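Local coordinates for putative aminotransferase class III protein (Arthrobacter aurescens, PDB 5G4J) that probably acts as a pyridoxal-phosphate-dependent phospho-lyase of the class-III aminotransferase family, here holding the cofactor joined to phosphoethanolamine as an imine, at residues L367-D372 against M413-V418; Y61-H66 against G280-N285. All coordinates share one frame; numbering follows the deposited sequence. Where two conformers were deposited one is given.

Contact 1: residues L367-D372 against M413-V418. With EXT ({5-hydroxy-6-methyl-4-[(E)-{[2-(phosphonooxy)ethyl]imino}methyl]pyridin-3-yl}methyl dihydrogen phosphate), chain C.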
loop_
_atom_site.group_PDB
_atom_site.type_symbol
_atom_site.label_atom_id
_atom_site.label_comp_id
_atom_site.label_asym_id
_atom_site.label_seq_id
_atom_site.Cartn_x
_atom_site.Cartn_y
_atom_site.Cartn_z
ATOM N N LEU A 367 10.914 -8.020 23.481
ATOM C CA LEU A 367 9.514 -7.866 23.789
ATOM C C LEU A 367 8.587 -8.569 22.809
ATOM O O LEU A 367 7.492 -8.095 22.554
ATOM C CB LEU A 367 9.159 -6.363 23.969
ATOM C CG LEU A 367 9.785 -5.660 25.157
ATOM C CD1 LEU A 367 9.437 -4.158 25.214
ATOM C CD2 LEU A 367 9.272 -6.326 26.444
ATOM N N PHE A 368 9.032 -9.683 22.255
ATOM C CA PHE A 368 8.150 -10.597 21.538
ATOM C C PHE A 368 8.362 -11.898 22.212
ATOM O O PHE A 368 9.360 -12.591 21.995
ATOM C CB PHE A 368 8.482 -10.640 20.036
ATOM C CG PHE A 368 7.335 -11.045 19.183
ATOM C CD1 PHE A 368 6.464 -12.058 19.559
ATOM C CD2 PHE A 368 7.113 -10.416 17.980
ATOM C CE1 PHE A 368 5.422 -12.458 18.729
ATOM C CE2 PHE A 368 6.090 -10.824 17.159
ATOM C CZ PHE A 368 5.278 -11.880 17.498
ATOM N N PHE A 369 7.392 -12.275 23.046
ATOM C CA PHE A 369 7.571 -13.411 23.916
ATOM C C PHE A 369 6.337 -14.288 23.822
ATOM O O PHE A 369 5.207 -13.828 23.493
ATOM C CB PHE A 369 8.022 -12.940 25.373
ATOM C CG PHE A 369 7.163 -11.849 26.011
ATOM C CD1 PHE A 369 7.415 -10.511 25.823
ATOM C CD2 PHE A 369 6.199 -12.168 26.953
ATOM C CE1 PHE A 369 6.647 -9.570 26.465
ATOM C CE2 PHE A 369 5.417 -11.194 27.594
ATOM C CZ PHE A 369 5.641 -9.930 27.363
ATOM N N GLY A 370 6.528 -15.582 23.997
ATOM C CA GLY A 370 5.410 -16.495 24.034
ATOM C C GLY A 370 5.697 -17.786 24.777
ATOM O O GLY A 370 6.830 -18.034 25.217
ATOM N N ILE A 371 4.609 -18.522 25.006
ATOM C CA ILE A 371 4.672 -19.851 25.551
ATOM C C ILE A 371 3.656 -20.722 24.840
ATOM O O ILE A 371 2.514 -20.300 24.536
ATOM C CB ILE A 371 4.391 -19.891 27.083
ATOM C CG1 ILE A 371 3.207 -19.030 27.472
ATOM C CG2 ILE A 371 5.634 -19.443 27.835
ATOM C CD1 ILE A 371 2.771 -19.132 28.949
ATOM N N ASP A 372 4.048 -21.959 24.602
ATOM C CA ASP A 372 3.135 -22.924 24.065
ATOM C C ASP A 372 2.313 -23.573 25.185
ATOM O O ASP A 372 2.800 -23.839 26.293
ATOM C CB ASP A 372 3.801 -23.872 23.036
ATOM C CG ASP A 372 4.863 -24.730 23.586
ATOM O OD1 ASP A 372 5.987 -24.263 23.787
ATOM O OD2 ASP A 372 4.626 -25.924 23.608
ATOM N N MET A 413 2.699 -12.301 23.033
ATOM C CA MET A 413 2.760 -11.063 23.798
ATOM C C MET A 413 3.800 -10.192 23.143
ATOM O O MET A 413 4.902 -10.663 22.861
ATOM C CB MET A 413 3.088 -11.431 25.192
ATOM C CG MET A 413 1.949 -12.411 25.597
ATOM S SD MET A 413 2.221 -13.150 27.206
ATOM C CE MET A 413 3.267 -14.572 26.838
ATOM N N ARG A 414 3.360 -8.990 22.781
ATOM C CA ARG A 414 4.102 -8.145 21.815
ATOM C C ARG A 414 3.643 -6.747 22.022
ATOM O O ARG A 414 3.009 -6.176 21.134
ATOM C CB ARG A 414 3.854 -8.632 20.406
ATOM C CG ARG A 414 4.660 -7.956 19.289
ATOM C CD ARG A 414 3.985 -8.230 17.929
ATOM N NE ARG A 414 2.608 -7.836 17.920
ATOM C CZ ARG A 414 1.783 -8.039 16.887
ATOM N NH1 ARG A 414 2.237 -8.532 15.721
ATOM N NH2 ARG A 414 0.489 -7.721 16.992
ATOM N N PRO A 415 3.984 -6.173 23.175
ATOM C CA PRO A 415 3.372 -4.854 23.531
ATOM C C PRO A 415 4.038 -3.684 22.821
ATOM O O PRO A 415 5.145 -3.840 22.226
ATOM C CB PRO A 415 3.598 -4.769 25.043
ATOM C CG PRO A 415 4.861 -5.531 25.220
ATOM C CD PRO A 415 4.770 -6.721 24.303
ATOM N N PRO A 416 3.425 -2.504 22.880
ATOM C CA PRO A 416 4.188 -1.293 22.521
ATOM C C PRO A 416 5.556 -1.262 23.146
ATOM O O PRO A 416 5.738 -1.763 24.291
ATOM C CB PRO A 416 3.274 -0.146 22.959
ATOM C CG PRO A 416 1.914 -0.771 23.022
ATOM C CD PRO A 416 2.036 -2.211 23.249
ATOM N N LEU A 417 6.561 -0.738 22.440
ATOM C CA LEU A 417 7.909 -0.801 22.966
ATOM C C LEU A 417 8.206 0.167 24.190
ATOM O O LEU A 417 9.329 0.240 24.651
ATOM C CB LEU A 417 8.970 -0.579 21.873
ATOM C CG LEU A 417 10.108 -1.610 21.947
ATOM C CD1 LEU A 417 9.660 -3.039 21.550
ATOM C CD2 LEU A 417 11.335 -1.160 21.178
ATOM N N VAL A 418 7.225 0.980 24.557
ATOM C CA VAL A 418 7.288 1.725 25.772
ATOM C C VAL A 418 6.854 0.955 27.007
ATOM O O VAL A 418 6.801 1.530 28.098
ATOM C CB VAL A 418 6.483 3.039 25.672
ATOM C CG1 VAL A 418 7.127 3.978 24.652
ATOM C CG2 VAL A 418 5.042 2.806 25.281
HETATM C CAA EXT C . 2.329 -8.871 8.016
HETATM C CAB EXT C . 1.039 -8.569 8.531
HETATM P PAC EXT C . 0.577 -5.223 6.006
HETATM O OAD EXT C . -0.642 -5.934 6.554
HETATM O OAE EXT C . 0.911 -3.902 6.402
HETATM O OAF EXT C . 0.392 -5.128 4.515
HETATM O OAG EXT C . 1.768 -6.110 6.327
HETATM C CAH EXT C . 1.986 -7.493 5.901
HETATM C CAI EXT C . 2.769 -8.348 6.746
HETATM N NAJ EXT C . 4.895 -9.590 6.934
HETATM C CAK EXT C . 4.038 -8.775 6.263
HETATM C CAL EXT C . 4.483 -10.096 8.142
HETATM C CAM EXT C . 5.371 -10.991 8.821
HETATM C CAN EXT C . 3.216 -9.770 8.673
HETATM O OAO EXT C . 2.843 -10.330 9.879
HETATM O OAP EXT C . 0.828 -9.821 13.866
HETATM P PAQ EXT C . -0.583 -9.142 13.732
HETATM O OAR EXT C . -1.689 -10.181 14.116
HETATM O OAS EXT C . -0.798 -7.876 14.566
HETATM O OAT EXT C . -0.756 -8.848 12.079
HETATM C CAU EXT C . -1.275 -9.796 11.163
HETATM C CAV EXT C . -0.994 -9.159 9.797
HETATM N NAW EXT C . 0.479 -9.264 9.508
#
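Met413 O is approached twice from the strand across: Phe369 N gives it a nearly straight hydrogen bond of 3.0 Å (172° at the hydrogen), and Phe368 CA adds a C-H contact at 3.5 Å. Met413 N returns a bond to Phe369 O, so the two residues form an antiparallel hydrogen-bonded pair. Just beyond it, Leu367 O receives the CA-H of Arg414 and, from outside, the guanidinium of Arg259.

Phe369 and Met413 put their side chains on the same face of the sheet. In the Phe369 conformer described, Met413 CB lies over the ring face in a CH-pi contact, 3.7 Å from the centroid, while SD comes in obliquely as a Met-aromatic neighbour; helix 334-355 packs on the same ring.

Arg414 runs alongside the Phe368 ring, its CG over one face and its CD 3.4 Å from Phe368 CE2. The chain leaves with CG anti to the backbone N (chi1 -174°) and bends at chi3 (55°), bringing the guanidinium edge-on to the ligand phosphate. NH1 reaches EXT OAP at 2.7 Å and NH2 reaches EXT OAS at 2.8 Å, one N-H for each oxygen. NE is held by Tyr61 O, and NH1 also bonds Gln254 OE1. With a leucine here, the phosphate would lose its two arginine bonds and would probably be held less firmly, and Tyr61 O would be left without its NE donor. This fork, fixed against rotation at NE, marks Arg414 as a binding group for the substrate's phosphate, and its positive charge probably helps to offset the negative charge of the phosphate.

Contact 2: residues Y61-H66 against G280-N285. With EXT ({5-hydroxy-6-methyl-4-[(E)-{[2-(phosphonooxy)ethyl]imino}methyl]pyridin-3-yl}methyl dihydrogen phosphate), chain C.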
loop_
_atom_site.group_PDB
_atom_site.type_symbol
_atom_site.label_atom_id
_atom_site.label_comp_id
_atom_site.label_asym_id
_atom_site.label_seq_id
_atom_site.Cartn_x
_atom_site.Cartn_y
_atom_site.Cartn_z
ATOM N N TYR A 61 -0.176 -6.676 23.237
ATOM C CA TYR A 61 -0.310 -7.281 21.904
ATOM C C TYR A 61 0.088 -6.452 20.712
ATOM O O TYR A 61 0.587 -7.035 19.747
ATOM C CB TYR A 61 -1.785 -7.797 21.657
ATOM C CG TYR A 61 -1.866 -8.478 20.273
ATOM C CD1 TYR A 61 -1.260 -9.716 20.085
ATOM C CD2 TYR A 61 -2.427 -7.858 19.153
ATOM C CE1 TYR A 61 -1.248 -10.353 18.881
ATOM C CE2 TYR A 61 -2.424 -8.505 17.876
ATOM C CZ TYR A 61 -1.820 -9.790 17.748
ATOM O OH TYR A 61 -1.698 -10.657 16.608
ATOM N N ASN A 62 -0.133 -5.136 20.727
ATOM C CA ASN A 62 -0.028 -4.315 19.555
ATOM C C ASN A 62 1.321 -3.733 19.318
ATOM O O ASN A 62 1.809 -2.955 20.120
ATOM C CB ASN A 62 -1.107 -3.258 19.586
ATOM C CG ASN A 62 -2.476 -3.892 19.402
ATOM O OD1 ASN A 62 -2.800 -4.369 18.294
ATOM N ND2 ASN A 62 -3.254 -3.974 20.455
ATOM N N ASN A 63 1.889 -4.063 18.175
ATOM C CA ASN A 63 3.178 -3.539 17.785
ATOM C C ASN A 63 3.128 -2.366 16.888
ATOM O O ASN A 63 4.135 -1.710 16.716
ATOM C CB ASN A 63 4.057 -4.635 17.194
ATOM C CG ASN A 63 3.576 -5.128 15.859
ATOM O OD1 ASN A 63 2.405 -5.060 15.538
ATOM N ND2 ASN A 63 4.502 -5.676 15.115
ATOM N N VAL A 64 1.977 -2.090 16.276
ATOM C CA VAL A 64 1.865 -0.913 15.429
ATOM C C VAL A 64 2.110 0.414 16.177
ATOM O O VAL A 64 2.919 1.246 15.727
ATOM C CB VAL A 64 0.528 -0.943 14.668
ATOM C CG1 VAL A 64 0.284 0.371 13.962
ATOM C CG2 VAL A 64 0.521 -2.084 13.678
ATOM N N PRO A 65 1.555 0.591 17.393
ATOM C CA PRO A 65 1.877 1.770 18.175
ATOM C C PRO A 65 3.172 1.549 18.923
ATOM O O PRO A 65 3.251 1.464 20.196
ATOM C CB PRO A 65 0.677 1.905 19.118
ATOM C CG PRO A 65 0.135 0.534 19.244
ATOM C CD PRO A 65 0.499 -0.239 18.023
ATOM N N HIS A 66 4.237 1.462 18.128
ATOM C CA HIS A 66 5.563 1.139 18.606
ATOM C C HIS A 66 6.055 1.993 19.762
ATOM O O HIS A 66 6.670 1.498 20.713
ATOM C CB HIS A 66 6.505 1.341 17.398
ATOM C CG HIS A 66 7.898 0.897 17.624
ATOM N ND1 HIS A 66 8.208 -0.411 17.839
ATOM C CD2 HIS A 66 9.060 1.573 17.625
ATOM C CE1 HIS A 66 9.507 -0.531 17.977
ATOM N NE2 HIS A 66 10.043 0.657 17.913
ATOM N N GLY A 280 7.277 -2.544 7.863
ATOM C CA GLY A 280 5.935 -1.962 7.752
ATOM C C GLY A 280 5.579 -1.566 9.204
ATOM O O GLY A 280 6.265 -0.753 9.797
ATOM N N LYS A 281 4.590 -2.286 9.769
ATOM C CA LYS A 281 3.940 -2.031 11.114
ATOM C C LYS A 281 4.308 -0.801 11.950
ATOM O O LYS A 281 3.798 0.300 11.718
ATOM C CB LYS A 281 3.839 -3.317 11.908
ATOM C CG LYS A 281 2.709 -4.219 11.373
ATOM C CD LYS A 281 2.755 -5.619 11.976
ATOM C CE LYS A 281 1.724 -6.574 11.337
ATOM N NZ LYS A 281 0.262 -6.404 11.533
ATOM N N PRO A 282 5.269 -0.987 12.888
ATOM C CA PRO A 282 5.632 0.060 13.773
ATOM C C PRO A 282 6.141 1.246 13.165
ATOM O O PRO A 282 6.218 2.230 13.864
ATOM C CB PRO A 282 6.866 -0.584 14.586
ATOM C CG PRO A 282 7.452 -1.550 13.563
ATOM C CD PRO A 282 6.163 -2.176 13.098
ATOM N N MET A 283 6.628 1.184 11.924
ATOM C CA MET A 283 7.533 2.237 11.529
ATOM C C MET A 283 7.031 3.686 11.632
ATOM O O MET A 283 7.816 4.650 11.858
ATOM C CB MET A 283 8.190 1.851 10.214
ATOM C CG MET A 283 7.680 2.330 8.979
ATOM S SD MET A 283 8.517 1.481 7.554
ATOM C CE MET A 283 9.725 2.657 7.027
ATOM N N GLY A 284 5.714 3.900 11.405
ATOM C CA GLY A 284 5.084 5.206 11.557
ATOM C C GLY A 284 4.133 5.310 12.741
ATOM O O GLY A 284 3.250 6.156 12.759
ATOM N N ASN A 285 4.253 4.424 13.711
ATOM C CA ASN A 285 3.344 4.368 14.879
ATOM C C ASN A 285 1.861 4.104 14.523
ATOM O O ASN A 285 0.991 4.291 15.360
ATOM C CB ASN A 285 3.423 5.593 15.736
ATOM C CG ASN A 285 3.277 5.271 17.237
ATOM O OD1 ASN A 285 3.830 4.305 17.720
ATOM N ND2 ASN A 285 2.470 6.077 17.965
HETATM C CAA EXT C . 2.329 -8.871 8.016
HETATM C CAB EXT C . 1.039 -8.569 8.531
HETATM P PAC EXT C . 0.577 -5.223 6.006
HETATM O OAD EXT C . -0.642 -5.934 6.554
HETATM O OAE EXT C . 0.911 -3.902 6.402
HETATM O OAF EXT C . 0.392 -5.128 4.515
HETATM O OAG EXT C . 1.768 -6.110 6.327
HETATM C CAH EXT C . 1.986 -7.493 5.901
HETATM C CAI EXT C . 2.769 -8.348 6.746
HETATM N NAJ EXT C . 4.895 -9.590 6.934
HETATM C CAK EXT C . 4.038 -8.775 6.263
HETATM C CAL EXT C . 4.483 -10.096 8.142
HETATM C CAM EXT C . 5.371 -10.991 8.821
HETATM C CAN EXT C . 3.216 -9.770 8.673
HETATM O OAO EXT C . 2.843 -10.330 9.879
HETATM O OAP EXT C . 0.828 -9.821 13.866
HETATM P PAQ EXT C . -0.583 -9.142 13.732
HETATM O OAR EXT C . -1.689 -10.181 14.116
HETATM O OAS EXT C . -0.798 -7.876 14.566
HETATM O OAT EXT C . -0.756 -8.848 12.079
HETATM C CAU EXT C . -1.275 -9.796 11.163
HETATM C CAV EXT C . -0.994 -9.159 9.797
HETATM N NAW EXT C . 0.479 -9.264 9.508
HETATM O O HOH W 1 0.075 -5.389 14.274
#
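Asn63 and Lys281 meet both directly and through a water. Lys281 NZ donates to that water at 2.9 Å, and the water passes hydrogens on to Asn63 OD1 at 2.7 Å and to the substrate phosphate oxygen EXT OAS. NZ also bonds the ester oxygen EXT OAT, again at 2.7 Å, and reaches Thr311 OG1 of the second subunit. The lysine chain is extended until it bends at chi4 (-68°), which turns the amine toward that ester. Its methylenes are flanked on the way: Asn63 ND2 lies 3.6 Å from Lys281 CD, and Val64 CG2 packs on CG.

Behind this, the two loops pack closely, with no direct hydrogen bond between them: Val64 O takes weak C-H contacts from Pro282 CA and, at 3.3 Å, from Asn285 CA, and His66 CB packs on Pro282 CB. Pro65 centres an inverse gamma turn, and Asn285 pins what follows it, with OD1 accepting from Val67 N and ND2 donating to Gly68 O.

The ligand imine joins cofactor to phosphoethanolamine, so the lysine amine stands displaced beside it, consistent with the active-site lysine of a class-III aminotransferase in its external-aldimine state.

From the N terminus the chain leaves strand 56-59 through loop 61-66, then builds much of the cofactor-binding domain before loop 280-285, following strand 276-279, returns to it. Contact 2 thus closes a long loop of 213 residues. Contact 1 opens only afterwards and closes a shorter one, from strand 368-373 through helix 384-396 to the end of strand 410-413. The two are in series and neither nest nor cross. They nonetheless meet: Leu417 N lies 2.8 Å from His66 O, a probable hydrogen bond. Contact 1 joins neighbouring strands of one seven-stranded sheet; contact 2 ties a loop from that sheet to one from the other, with the ligand touching both.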